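Long-range contacts in putative glyoxalase (Bacillus halodurans C-125, PDB 3CT8), which probably acts as a zinc-dependent enzyme of the glyoxalase (vicinal oxygen chelate) superfamily, its substrate unknown: residues A[88-94]-A[140-146]; A[35-39]-A[56-60]; A[25-31]-A[67-71]. All blocks are in the same frame, centred on the assembly; numbering follows the deposited sequence. Where two conformers were deposited one is given.

In the fold
Contacts 1 and 3 each pair two parallel strands, one pair in each sheet of the subunit; contact 2 joins helix 31-44 to the sheet of contact 3. Contact 3 pairs strands 21-28 and 64-70, and its centre is about 9 Å from that of contact 2. K57 of contact 2 and F68 of contact 3 are joined by a probable backbone hydrogen bond. Contact 1, its centre about 16 Å from that of contact 2 and about 19 Å from that of contact 3, supplies H89 and E142 to a zinc ion. W38 bridges the halves, stacking on F68 and touching V141 (CH2 to CG2, 3.7 Å), with its side chain about 13 Å from a zinc ion. Contacts 1 and 3 both touch the second subunit.

Contact 1: A[88-94]-A[140-146]; sequences NHLAFHA and KVEIVAP. With ZN (zinc ion), chain B.
H89 and E142 reach from the same face of two paired parallel strands to hold a zinc ion, bound by H89 NE2 at 2.3 Å and E142 OE1 at 2.1 Å. H89 CG lies between the backbone N and the carbonyl carbon (chi1 70°), which turns the ring to the metal, while the glutamate extends past A91, whose CB packs against the carboxylate. H23 of the second subunit also binds the metal, so the site is built across the dimer interface. Second-shell bonds position both ligands: H89 ND1 donates to N88 OD1 in the carbonyl plane, on a lone pair, at 2.5 Å, and E142 OE2 pairs with H128.

The middle of the ladder is tight, with E142 N bonding L90 O, F92 N bonding E142 O (2.7 Å) and V144 N bonding F92 O. On the other face, V141 CG1 lies at the edge of the F92 ring, 4.1 Å from CE2, and I143 CG2 touches A94 CB at 3.6 Å. The K140 end is more hydrated, its backbone bond to N88 O weak. Bent at chi3 (69°), the lysine carries CE over a face of the H89 ring, 3.9 Å from its centroid, in a CH-pi contact; NZ bonds Y116 and a water that also reaches N88 OD1. The solvent side is the far end, where P146 is exposed.

Strand 130-134 flanks 140-144 on its other side, a strand of the second subunit continues the sheet beyond 88-93, and the face of F92, V141 and I143 packs on helices 31-44 and 97-110.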
ATOM      1  N   ASN A  88      -3.593   6.939  -1.640  1.00 48.49           N
ATOM      2  CA  ASN A  88      -4.752   7.640  -1.101  1.00 47.56           C
ATOM      3  C   ASN A  88      -5.000   7.104   0.304  1.00 46.72           C
ATOM      4  O   ASN A  88      -5.097   7.842   1.258  1.00 49.20           O
ATOM      5  CB  ASN A  88      -6.028   7.453  -1.930  1.00 47.51           C
ATOM      6  CG  ASN A  88      -7.235   8.140  -1.272  1.00 47.37           C
ATOM      7  OD1 ASN A  88      -8.065   7.464  -0.661  1.00 44.33           O
ATOM      8  ND2 ASN A  88      -7.245   9.479  -1.262  1.00 48.40           N
ATOM      9  N   HIS A  89      -5.188   5.800   0.407  1.00 47.48           N
ATOM     10  CA  HIS A  89      -5.392   5.159   1.725  1.00 45.05           C
ATOM     11  C   HIS A  89      -5.112   3.674   1.842  1.00 47.61           C
ATOM     12  O   HIS A  89      -5.047   2.929   0.860  1.00 47.54           O
ATOM     13  CB  HIS A  89      -6.785   5.429   2.253  1.00 43.94           C
ATOM     14  CG  HIS A  89      -7.897   4.736   1.537  1.00 44.81           C
ATOM     15  ND1 HIS A  89      -8.434   5.188   0.341  1.00 48.19           N
ATOM     16  CD2 HIS A  89      -8.683   3.704   1.942  1.00 46.20           C
ATOM     17  CE1 HIS A  89      -9.479   4.434   0.031  1.00 45.77           C
ATOM     18  NE2 HIS A  89      -9.643   3.523   0.977  1.00 48.96           N
ATOM     19  N   LEU A  90      -4.960   3.282   3.101  1.00 48.16           N
ATOM     20  CA  LEU A  90      -4.736   1.896   3.483  1.00 50.00           C
ATOM     21  C   LEU A  90      -5.904   1.481   4.336  1.00 50.07           C
ATOM     22  O   LEU A  90      -6.379   2.244   5.168  1.00 48.85           O
ATOM     23  CB  LEU A  90      -3.465   1.727   4.315  1.00 51.84           C
ATOM     24  CG  LEU A  90      -2.064   2.032   3.767  1.00 56.35           C
ATOM     25  CD1 LEU A  90      -1.034   1.721   4.859  1.00 48.96           C
ATOM     26  CD2 LEU A  90      -1.869   1.196   2.472  1.00 55.23           C
ATOM     27  N   ALA A  91      -6.378   0.259   4.139  1.00 50.61           N
ATOM     28  CA  ALA A  91      -7.494  -0.219   4.944  1.00 48.98           C
ATOM     29  C   ALA A  91      -7.118  -1.546   5.485  1.00 49.81           C
ATOM     30  O   ALA A  91      -6.474  -2.350   4.782  1.00 48.17           O
ATOM     31  CB  ALA A  91      -8.814  -0.315   4.160  1.00 47.22           C
ATOM     32  N   PHE A  92      -7.592  -1.770   6.720  1.00 49.12           N
ATOM     33  CA  PHE A  92      -7.361  -2.980   7.468  1.00 48.13           C
ATOM     34  C   PHE A  92      -8.614  -3.656   7.961  1.00 49.33           C
ATOM     35  O   PHE A  92      -9.641  -3.000   8.179  1.00 49.48           O
ATOM     36  CB  PHE A  92      -6.511  -2.668   8.716  1.00 48.93           C
ATOM     37  CG  PHE A  92      -5.191  -2.031   8.421  1.00 47.21           C
ATOM     38  CD1 PHE A  92      -4.056  -2.816   8.212  1.00 50.75           C
ATOM     39  CD2 PHE A  92      -5.080  -0.657   8.363  1.00 47.61           C
ATOM     40  CE1 PHE A  92      -2.849  -2.233   7.949  1.00 51.21           C
ATOM     41  CE2 PHE A  92      -3.878  -0.062   8.113  1.00 47.28           C
ATOM     42  CZ  PHE A  92      -2.743  -0.873   7.888  1.00 47.67           C
ATOM     43  N   HIS A  93      -8.508  -4.983   8.116  1.00 47.96           N
ATOM     44  CA  HIS A  93      -9.589  -5.788   8.681  1.00 51.36           C
ATOM     45  C   HIS A  93      -9.638  -5.700  10.196  1.00 51.54           C
ATOM     46  O   HIS A  93      -8.600  -5.672  10.858  1.00 51.21           O
ATOM     47  CB  HIS A  93      -9.422  -7.307   8.459  1.00 51.83           C
ATOM     48  CG  HIS A  93      -9.551  -7.760   7.045  1.00 53.90           C
ATOM     49  ND1 HIS A  93      -8.509  -7.683   6.157  1.00 55.23           N
ATOM     50  CD2 HIS A  93     -10.568  -8.351   6.380  1.00 55.21           C
ATOM     51  CE1 HIS A  93      -8.876  -8.208   5.004  1.00 53.82           C
ATOM     52  NE2 HIS A  93     -10.131  -8.585   5.096  1.00 54.39           N
ATOM     53  N   ALA A  94     -10.875  -5.669  10.698  1.00 49.07           N
ATOM     54  CA  ALA A  94     -11.164  -5.707  12.142  1.00 49.67           C
ATOM     55  C   ALA A  94     -11.971  -6.967  12.328  1.00 48.81           C
ATOM     56  O   ALA A  94     -12.580  -7.454  11.396  1.00 48.69           O
ATOM     57  CB  ALA A  94     -11.957  -4.506  12.602  1.00 49.40           C
ATOM     58  N   LYS A 140      -4.830   8.762   4.554  1.00 50.50           N
ATOM     59  CA  LYS A 140      -6.133   8.240   4.997  1.00 51.08           C
ATOM     60  C   LYS A 140      -5.996   6.759   5.371  1.00 50.06           C
ATOM     61  O   LYS A 140      -5.356   5.967   4.659  1.00 48.12           O
ATOM     62  CB  LYS A 140      -7.248   8.492   3.947  1.00 51.16           C
ATOM     63  CG  LYS A 140      -8.638   8.043   4.406  1.00 52.08           C
ATOM     64  CD  LYS A 140      -9.762   8.533   3.516  1.00 53.27           C
ATOM     65  CE  LYS A 140      -9.803   7.922   2.140  1.00 54.45           C
ATOM     66  NZ  LYS A 140     -10.967   8.439   1.278  1.00 49.14           N
ATOM     67  N   VAL A 141      -6.559   6.435   6.536  1.00 48.92           N
ATOM     68  CA  VAL A 141      -6.514   5.117   7.115  1.00 47.51           C
ATOM     69  C   VAL A 141      -7.908   4.670   7.502  1.00 48.41           C
ATOM     70  O   VAL A 141      -8.658   5.403   8.141  1.00 49.02           O
ATOM     71  CB  VAL A 141      -5.624   5.082   8.381  1.00 47.93           C
ATOM     72  CG1 VAL A 141      -5.494   3.653   8.877  1.00 49.05           C
ATOM     73  CG2 VAL A 141      -4.249   5.606   8.092  1.00 47.05           C
ATOM     74  N   GLU A 142      -8.206   3.444   7.093  1.00 47.56           N
ATOM     75  CA  GLU A 142      -9.501   2.775   7.305  1.00 50.23           C
ATOM     76  C   GLU A 142      -9.393   1.401   7.963  1.00 50.72           C
ATOM     77  O   GLU A 142      -8.499   0.595   7.670  1.00 51.17           O
ATOM     78  CB  GLU A 142     -10.192   2.621   5.928  1.00 48.74           C
ATOM     79  CG  GLU A 142     -11.534   1.906   5.875  1.00 49.27           C
ATOM     80  CD  GLU A 142     -11.951   1.666   4.415  1.00 50.35           C
ATOM     81  OE1 GLU A 142     -11.291   2.294   3.535  1.00 46.15           O
ATOM     82  OE2 GLU A 142     -12.875   0.864   4.126  1.00 53.35           O
ATOM     83  N   ILE A 143     -10.315   1.171   8.888  1.00 51.71           N
ATOM     84  CA  ILE A 143     -10.444  -0.139   9.596  1.00 51.00           C
ATOM     85  C   ILE A 143     -11.903  -0.562   9.353  1.00 48.74           C
ATOM     86  O   ILE A 143     -12.841   0.121   9.752  1.00 47.67           O
ATOM     87  CB  ILE A 143     -10.008  -0.144  11.086  1.00 50.31           C
ATOM     88  CG1 ILE A 143      -8.575   0.357  11.218  1.00 52.43           C
ATOM     89  CG2 ILE A 143     -10.087  -1.522  11.647  1.00 49.73           C
ATOM     90  CD1 ILE A 143      -8.496   1.873  11.172  1.00 57.04           C
ATOM     91  N   VAL A 144     -12.060  -1.724   8.739  1.00 48.91           N
ATOM     92  CA  VAL A 144     -13.405  -2.192   8.383  0.50 50.68           C
ATOM     93  C   VAL A 144     -13.837  -3.511   9.017  1.00 51.54           C
ATOM     94  O   VAL A 144     -13.093  -4.515   9.085  1.00 51.32           O
ATOM     95  CB  VAL A 144     -13.628  -2.164   6.836  0.50 50.72           C
ATOM     96  CG1 VAL A 144     -12.417  -2.700   6.082  0.50 51.63           C
ATOM     97  CG2 VAL A 144     -14.905  -2.886   6.444  0.50 49.91           C
ATOM     98  N   ALA A 145     -15.075  -3.456   9.490  1.00 51.17           N
ATOM     99  CA  ALA A 145     -15.703  -4.588  10.147  1.00 51.66           C
ATOM    100  C   ALA A 145     -16.157  -5.608   9.093  1.00 53.87           C
ATOM    101  O   ALA A 145     -16.502  -5.267   7.951  1.00 54.46           O
ATOM    102  CB  ALA A 145     -16.938  -4.129  11.000  1.00 52.06           C
ATOM    103  N   PRO A 146     -16.186  -6.878   9.476  1.00 53.45           N
ATOM    104  CA  PRO A 146     -16.628  -7.874   8.542  1.00 53.06           C
ATOM    105  C   PRO A 146     -18.135  -7.914   8.521  1.00 52.51           C
ATOM    106  O   PRO A 146     -18.680  -8.532   7.622  1.00 51.63           O
ATOM    107  CB  PRO A 146     -16.088  -9.174   9.133  1.00 54.66           C
ATOM    108  CG  PRO A 146     -15.988  -8.904  10.629  1.00 56.81           C
ATOM    109  CD  PRO A 146     -15.721  -7.435  10.754  1.00 54.51           C
ATOM    110  OXT PRO A 146     -18.819  -7.333   9.377  1.00 50.42           O
TER
HETATM  111 ZN    ZN B 128     -11.377   2.066   1.425  1.00 53.04          ZN
HETATM  112  O   HOH W   1     -10.788   7.439  -1.403  1.00 50.33           O

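Contact 2: A[35-39]-A[56-60]; sequences IAFWD and GKSYK
Helix 35-39 and strand 56-60 run almost parallel, their axes 7° apart and 10.5 Å from each other, with I35 opposite K57 and D39 opposite Y59. D39 OD1 is the shared polar focus. K57, fully extended from a CG anti to its backbone N (chi1 -171°), stretches toward the helix and puts NZ 2.8 Å from D39 OD1, a salt bridge made on the syn side, 31° out of the carboxylate plane. A second salt bridge, to D49, leaves the ammonium group held between helix and strand 48-53. Y59 OH donates to the same D39 OD1, at the ring edge, with ring and carboxylate planes 75° apart; the modelled 2.3 Å is very short, and its exact length is doubtful. The K57 ammonium would probably favour the charged carboxylate.

Beside this polar cluster the helix packs mostly through carbon. I35 CD1 rests 3.7 Å from K57 CB, and W38 CB lies 4.1 Å from Y59 CZ. The W38 indole itself leads away from the strand to stack on F68. A helix packed along the strands on one face of a mixed sheet, within the order strand, helix, then three antiparallel strands, is characteristic of the beta-alpha-beta-beta-beta module of the vicinal oxygen chelate fold.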
ATOM      1  N   ILE A  35       5.684   7.212  13.815  1.00 50.63           N
ATOM      2  CA  ILE A  35       5.934   5.955  14.546  1.00 52.92           C
ATOM      3  C   ILE A  35       5.075   5.835  15.781  1.00 54.22           C
ATOM      4  O   ILE A  35       4.747   4.740  16.237  1.00 56.10           O
ATOM      5  CB  ILE A  35       7.426   5.752  14.882  1.00 53.32           C
ATOM      6  CG1 ILE A  35       8.161   5.360  13.596  1.00 54.50           C
ATOM      7  CG2 ILE A  35       7.596   4.636  15.853  1.00 51.29           C
ATOM      8  CD1 ILE A  35       9.635   5.090  13.801  1.00 57.38           C
ATOM      9  N   ALA A  36       4.677   6.990  16.282  1.00 54.17           N
ATOM     10  CA  ALA A  36       3.840   7.075  17.464  1.00 53.13           C
ATOM     11  C   ALA A  36       2.454   6.575  17.108  1.00 53.63           C
ATOM     12  O   ALA A  36       1.821   5.823  17.847  1.00 54.83           O
ATOM     13  CB  ALA A  36       3.763   8.549  17.960  1.00 52.99           C
ATOM     14  N   PHE A  37       2.004   6.993  15.938  1.00 52.68           N
ATOM     15  CA  PHE A  37       0.675   6.639  15.455  1.00 52.21           C
ATOM     16  C   PHE A  37       0.585   5.167  15.060  1.00 52.00           C
ATOM     17  O   PHE A  37      -0.287   4.428  15.544  1.00 52.21           O
ATOM     18  CB  PHE A  37       0.246   7.561  14.293  1.00 51.63           C
ATOM     19  CG  PHE A  37      -1.045   7.146  13.636  1.00 50.43           C
ATOM     20  CD1 PHE A  37      -2.258   7.590  14.120  1.00 43.83           C
ATOM     21  CD2 PHE A  37      -1.030   6.300  12.519  1.00 50.97           C
ATOM     22  CE1 PHE A  37      -3.434   7.207  13.519  1.00 51.60           C
ATOM     23  CE2 PHE A  37      -2.207   5.898  11.909  1.00 51.62           C
ATOM     24  CZ  PHE A  37      -3.420   6.353  12.417  1.00 53.87           C
ATOM     25  N   TRP A  38       1.547   4.751  14.236  1.00 51.77           N
ATOM     26  CA  TRP A  38       1.590   3.380  13.714  1.00 50.77           C
ATOM     27  C   TRP A  38       1.888   2.355  14.773  1.00 49.42           C
ATOM     28  O   TRP A  38       1.380   1.269  14.735  1.00 47.97           O
ATOM     29  CB  TRP A  38       2.528   3.281  12.511  1.00 50.79           C
ATOM     30  CG  TRP A  38       1.967   4.063  11.367  1.00 47.10           C
ATOM     31  CD1 TRP A  38       2.343   5.316  10.944  1.00 47.35           C
ATOM     32  CD2 TRP A  38       0.829   3.694  10.580  1.00 39.84           C
ATOM     33  NE1 TRP A  38       1.557   5.703   9.875  1.00 46.82           N
ATOM     34  CE2 TRP A  38       0.624   4.721   9.631  1.00 42.45           C
ATOM     35  CE3 TRP A  38       0.017   2.554  10.531  1.00 43.63           C
ATOM     36  CZ2 TRP A  38      -0.409   4.658   8.665  1.00 53.03           C
ATOM     37  CZ3 TRP A  38      -1.003   2.486   9.573  1.00 47.89           C
ATOM     38  CH2 TRP A  38      -1.230   3.539   8.670  1.00 44.90           C
ATOM     39  N   ASP A  39       2.715   2.699  15.734  1.00 49.60           N
ATOM     40  CA  ASP A  39       2.993   1.737  16.791  1.00 50.54           C
ATOM     41  C   ASP A  39       1.668   1.407  17.471  1.00 51.81           C
ATOM     42  O   ASP A  39       1.376   0.241  17.823  1.00 50.63           O
ATOM     43  CB  ASP A  39       3.943   2.281  17.860  1.00 49.62           C
ATOM     44  CG  ASP A  39       5.421   2.192  17.486  1.00 50.03           C
ATOM     45  OD1 ASP A  39       5.806   1.678  16.406  1.00 46.05           O
ATOM     46  OD2 ASP A  39       6.216   2.630  18.355  1.00 45.96           O
ATOM     47  N   GLY A  56      13.989   4.777  10.051  1.00 46.89           N
ATOM     48  CA  GLY A  56      12.762   4.059   9.827  1.00 45.92           C
ATOM     49  C   GLY A  56      12.380   2.961  10.767  1.00 46.61           C
ATOM     50  O   GLY A  56      12.976   2.741  11.817  1.00 45.45           O
ATOM     51  N   LYS A  57      11.305   2.306  10.369  1.00 48.02           N
ATOM     52  CA  LYS A  57      10.755   1.187  11.133  1.00 48.73           C
ATOM     53  C   LYS A  57       9.808   0.345  10.317  1.00 50.16           C
ATOM     54  O   LYS A  57       9.034   0.845   9.501  1.00 52.69           O
ATOM     55  CB  LYS A  57      10.059   1.659  12.402  1.00 47.81           C
ATOM     56  CG  LYS A  57       9.672   0.517  13.326  1.00 48.73           C
ATOM     57  CD  LYS A  57       9.065   1.012  14.638  1.00 48.04           C
ATOM     58  CE  LYS A  57       8.831  -0.151  15.590  1.00 44.84           C
ATOM     59  NZ  LYS A  57       8.193   0.370  16.816  1.00 45.72           N
ATOM     60  N   SER A  58       9.930  -0.951  10.526  1.00 49.68           N
ATOM     61  CA  SER A  58       9.084  -1.935   9.868  1.00 49.26           C
ATOM     62  C   SER A  58       8.341  -2.759  10.932  1.00 48.89           C
ATOM     63  O   SER A  58       8.834  -2.957  12.074  1.00 45.90           O
ATOM     64  CB  SER A  58       9.910  -2.804   8.922  1.00 49.50           C
ATOM     65  OG  SER A  58      10.932  -3.536   9.607  1.00 56.03           O
ATOM     66  N   TYR A  59       7.141  -3.197  10.516  1.00 50.02           N
ATOM     67  CA  TYR A  59       6.202  -3.991  11.323  1.00 50.67           C
ATOM     68  C   TYR A  59       5.716  -5.230  10.585  1.00 49.62           C
ATOM     69  O   TYR A  59       5.530  -5.223   9.388  1.00 51.81           O
ATOM     70  CB  TYR A  59       4.962  -3.161  11.724  1.00 50.04           C
ATOM     71  CG  TYR A  59       5.217  -1.811  12.402  1.00 52.00           C
ATOM     72  CD1 TYR A  59       5.525  -0.691  11.638  1.00 51.10           C
ATOM     73  CD2 TYR A  59       5.067  -1.645  13.782  1.00 43.41           C
ATOM     74  CE1 TYR A  59       5.698   0.542  12.205  1.00 47.32           C
ATOM     75  CE2 TYR A  59       5.234  -0.418  14.368  1.00 46.13           C
ATOM     76  CZ  TYR A  59       5.543   0.688  13.569  1.00 51.89           C
ATOM     77  OH  TYR A  59       5.724   1.936  14.108  1.00 48.53           O
ATOM     78  N   LYS A  60       5.490  -6.291  11.335  1.00 52.28           N
ATOM     79  CA  LYS A  60       5.062  -7.582  10.750  1.00 52.86           C
ATOM     80  C   LYS A  60       3.745  -8.113  11.244  1.00 52.76           C
ATOM     81  O   LYS A  60       3.384  -7.977  12.404  1.00 52.37           O
ATOM     82  CB  LYS A  60       6.126  -8.655  10.970  1.00 53.12           C
ATOM     83  CG  LYS A  60       5.844  -9.966  10.201  1.00 56.01           C
ATOM     84  CD  LYS A  60       6.979 -11.004  10.415  1.00 59.41           C
TER

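Contact 3: A[25-31]-A[67-71]; sequences EINVDHL and VFVQT
Q70 closes the end of this parallel pair by gripping the turn between V28 and helix 31-44. Its chain runs out from a CG anti to the backbone N, then bends at chi2 (64°), which swings the amide across the turn. NE2 donates to D29 O at 2.9 Å from well above that carbonyl plane, and to T71 O on an in-plane lone pair; OE1 accepts from L31 N at 3.0 Å. The amide is thus fixed in its rotation by three bonds, one of them at the first residue of the helix, just after the N-cap residue H30.

T71 closes on V28 O twice: its N approaches at 2.7 Å, while OG1, anti to its own carbonyl carbon (chi1 -59°), sits above the carbonyl plane at 2.8 Å. T71 OG1 also meets T85 of the second subunit, and N27 ND2 bonds R84 of that subunit. On the F68 face, V28 CG1 comes to the ring edge, 3.8 Å from CD2, with the two side chains nearly at right angles; the I26 and F68 side chains lie side by side, pointing the same way. On the other face, E25 CD touches V69 CG2 at 4.0 Å.

Amide, hydroxyl and backbone bonds thus cross-link the polar end, which should tie the strand-to-helix turn to strand 64-70, whereas the middle relies on the backbone ladder and apolar contacts.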
ATOM      1  N   GLU A  25       6.123  -0.013   1.344  1.00 50.15           N
ATOM      2  CA  GLU A  25       6.993   1.020   1.901  1.00 50.93           C
ATOM      3  C   GLU A  25       6.479   2.422   1.623  1.00 50.85           C
ATOM      4  O   GLU A  25       6.118   2.793   0.497  1.00 51.89           O
ATOM      5  CB  GLU A  25       8.424   0.864   1.398  1.00 52.03           C
ATOM      6  CG  GLU A  25       9.320   1.897   1.943  1.00 51.01           C
ATOM      7  CD  GLU A  25      10.718   1.702   1.481  1.00 57.20           C
ATOM      8  OE1 GLU A  25      11.379   0.781   1.988  1.00 47.25           O
ATOM      9  OE2 GLU A  25      11.167   2.471   0.606  1.00 56.85           O
ATOM     10  N   ILE A  26       6.444   3.173   2.713  1.00 48.35           N
ATOM     11  CA  ILE A  26       5.979   4.543   2.755  1.00 48.47           C
ATOM     12  C   ILE A  26       6.959   5.500   3.448  1.00 49.23           C
ATOM     13  O   ILE A  26       7.526   5.227   4.502  1.00 48.88           O
ATOM     14  CB  ILE A  26       4.608   4.618   3.536  1.00 51.31           C
ATOM     15  CG1 ILE A  26       3.557   3.750   2.817  1.00 49.69           C
ATOM     16  CG2 ILE A  26       4.125   6.109   3.713  1.00 44.51           C
ATOM     17  CD1 ILE A  26       2.351   3.461   3.584  1.00 46.41           C
ATOM     18  N   ASN A  27       7.180   6.605   2.756  1.00 49.51           N
ATOM     19  CA  ASN A  27       7.993   7.731   3.220  1.00 47.48           C
ATOM     20  C   ASN A  27       7.111   8.599   4.063  1.00 47.53           C
ATOM     21  O   ASN A  27       5.986   8.893   3.706  1.00 46.46           O
ATOM     22  CB  ASN A  27       8.449   8.562   2.054  1.00 47.79           C
ATOM     23  CG  ASN A  27       9.401   7.831   1.189  1.00 50.82           C
ATOM     24  OD1 ASN A  27      10.278   7.132   1.710  1.00 45.89           O
ATOM     25  ND2 ASN A  27       9.255   7.967  -0.136  1.00 46.87           N
ATOM     26  N   VAL A  28       7.646   9.013   5.193  1.00 49.40           N
ATOM     27  CA  VAL A  28       6.919   9.847   6.151  1.00 48.95           C
ATOM     28  C   VAL A  28       7.683  11.129   6.419  1.00 50.38           C
ATOM     29  O   VAL A  28       8.927  11.163   6.355  1.00 48.78           O
ATOM     30  CB  VAL A  28       6.659   9.095   7.503  1.00 50.79           C
ATOM     31  CG1 VAL A  28       5.696   7.908   7.313  1.00 45.37           C
ATOM     32  CG2 VAL A  28       7.982   8.638   8.177  1.00 47.37           C
ATOM     33  N   ASP A  29       6.905  12.165   6.739  1.00 51.30           N
ATOM     34  CA  ASP A  29       7.425  13.498   6.972  1.00 53.19           C
ATOM     35  C   ASP A  29       8.222  13.616   8.245  1.00 54.82           C
ATOM     36  O   ASP A  29       9.341  14.136   8.251  1.00 56.13           O
ATOM     37  CB  ASP A  29       6.281  14.496   7.034  1.00 53.81           C
ATOM     38  CG  ASP A  29       6.763  15.919   7.093  1.00 56.31           C
ATOM     39  OD1 ASP A  29       7.727  16.230   6.360  1.00 59.50           O
ATOM     40  OD2 ASP A  29       6.163  16.731   7.838  1.00 55.10           O
ATOM     41  N   HIS A  30       7.616  13.182   9.342  1.00 56.56           N
ATOM     42  CA  HIS A  30       8.284  13.259  10.668  1.00 57.46           C
ATOM     43  C   HIS A  30       8.189  11.905  11.311  1.00 57.02           C
ATOM     44  O   HIS A  30       7.204  11.573  11.943  1.00 58.50           O
ATOM     45  CB  HIS A  30       7.643  14.326  11.543  1.00 57.08           C
ATOM     46  CG  HIS A  30       8.343  14.570  12.847  1.00 61.63           C
ATOM     47  ND1 HIS A  30       9.330  15.525  12.995  1.00 68.72           N
ATOM     48  CD2 HIS A  30       8.141  14.050  14.079  1.00 62.09           C
ATOM     49  CE1 HIS A  30       9.730  15.553  14.254  1.00 66.60           C
ATOM     50  NE2 HIS A  30       9.018  14.671  14.934  1.00 67.33           N
ATOM     51  N   LEU A  31       9.274  11.163  11.172  1.00 56.22           N
ATOM     52  CA  LEU A  31       9.346   9.778  11.622  1.00 56.11           C
ATOM     53  C   LEU A  31       8.799   9.555  13.022  1.00 55.37           C
ATOM     54  O   LEU A  31       7.921   8.730  13.231  1.00 55.84           O
ATOM     55  CB  LEU A  31      10.785   9.213  11.463  1.00 55.69           C
ATOM     56  CG  LEU A  31      10.965   7.693  11.625  1.00 55.42           C
ATOM     57  CD1 LEU A  31      10.081   6.921  10.664  1.00 50.74           C
ATOM     58  CD2 LEU A  31      12.397   7.310  11.394  1.00 60.96           C
ATOM     59  N   VAL A  67       6.544  -0.909   6.084  1.00 47.83           N
ATOM     60  CA  VAL A  67       7.796  -0.219   6.322  1.00 48.04           C
ATOM     61  C   VAL A  67       7.656   1.287   6.164  1.00 49.97           C
ATOM     62  O   VAL A  67       7.161   1.784   5.155  1.00 49.60           O
ATOM     63  CB  VAL A  67       8.873  -0.671   5.315  1.00 48.50           C
ATOM     64  CG1 VAL A  67      10.298  -0.113   5.725  1.00 49.17           C
ATOM     65  CG2 VAL A  67       8.877  -2.171   5.194  1.00 44.74           C
ATOM     66  N   PHE A  68       8.080   1.999   7.197  1.00 50.63           N
ATOM     67  CA  PHE A  68       7.993   3.460   7.205  1.00 51.94           C
ATOM     68  C   PHE A  68       9.375   4.042   7.311  1.00 51.89           C
ATOM     69  O   PHE A  68      10.113   3.717   8.249  1.00 52.28           O
ATOM     70  CB  PHE A  68       7.105   3.971   8.336  1.00 50.95           C
ATOM     71  CG  PHE A  68       5.704   3.472   8.257  1.00 52.74           C
ATOM     72  CD1 PHE A  68       5.354   2.245   8.825  1.00 51.00           C
ATOM     73  CD2 PHE A  68       4.734   4.207   7.596  1.00 52.38           C
ATOM     74  CE1 PHE A  68       4.068   1.784   8.763  1.00 50.02           C
ATOM     75  CE2 PHE A  68       3.424   3.744   7.535  1.00 50.89           C
ATOM     76  CZ  PHE A  68       3.097   2.519   8.130  1.00 47.92           C
ATOM     77  N   VAL A  69       9.677   4.932   6.352  1.00 51.44           N
ATOM     78  CA  VAL A  69      10.989   5.587   6.245  1.00 50.40           C
ATOM     79  C   VAL A  69      10.892   7.118   6.243  1.00 51.66           C
ATOM     80  O   VAL A  69       9.916   7.725   5.769  1.00 52.84           O
ATOM     81  CB  VAL A  69      11.703   5.119   4.983  1.00 49.82           C
ATOM     82  CG1 VAL A  69      13.194   5.575   5.005  1.00 52.71           C
ATOM     83  CG2 VAL A  69      11.630   3.616   4.888  1.00 46.79           C
ATOM     84  N   GLN A  70      11.903   7.729   6.847  1.00 50.65           N
ATOM     85  CA  GLN A  70      11.992   9.189   6.929  1.00 49.70           C
ATOM     86  C   GLN A  70      12.244   9.793   5.559  1.00 48.91           C
ATOM     87  O   GLN A  70      13.186   9.458   4.870  1.00 46.81           O
ATOM     88  CB  GLN A  70      13.108   9.613   7.902  1.00 50.02           C
ATOM     89  CG  GLN A  70      13.403  11.093   7.922  1.00 51.16           C
ATOM     90  CD  GLN A  70      12.247  11.910   8.416  1.00 55.12           C
ATOM     91  OE1 GLN A  70      11.729  11.689   9.510  1.00 62.14           O
ATOM     92  NE2 GLN A  70      11.860  12.895   7.631  1.00 55.20           N
ATOM     93  N   THR A  71      11.347  10.679   5.162  1.00 51.08           N
ATOM     94  CA  THR A  71      11.482  11.397   3.885  1.00 51.81           C
ATOM     95  C   THR A  71      12.746  12.253   3.968  1.00 53.00           C
ATOM     96  O   THR A  71      12.968  12.932   4.968  1.00 52.01           O
ATOM     97  CB  THR A  71      10.288  12.344   3.640  1.00 51.29           C
ATOM     98  OG1 THR A  71       9.091  11.579   3.630  1.00 49.62           O
ATOM     99  CG2 THR A  71      10.440  13.110   2.336  1.00 49.71           C
TER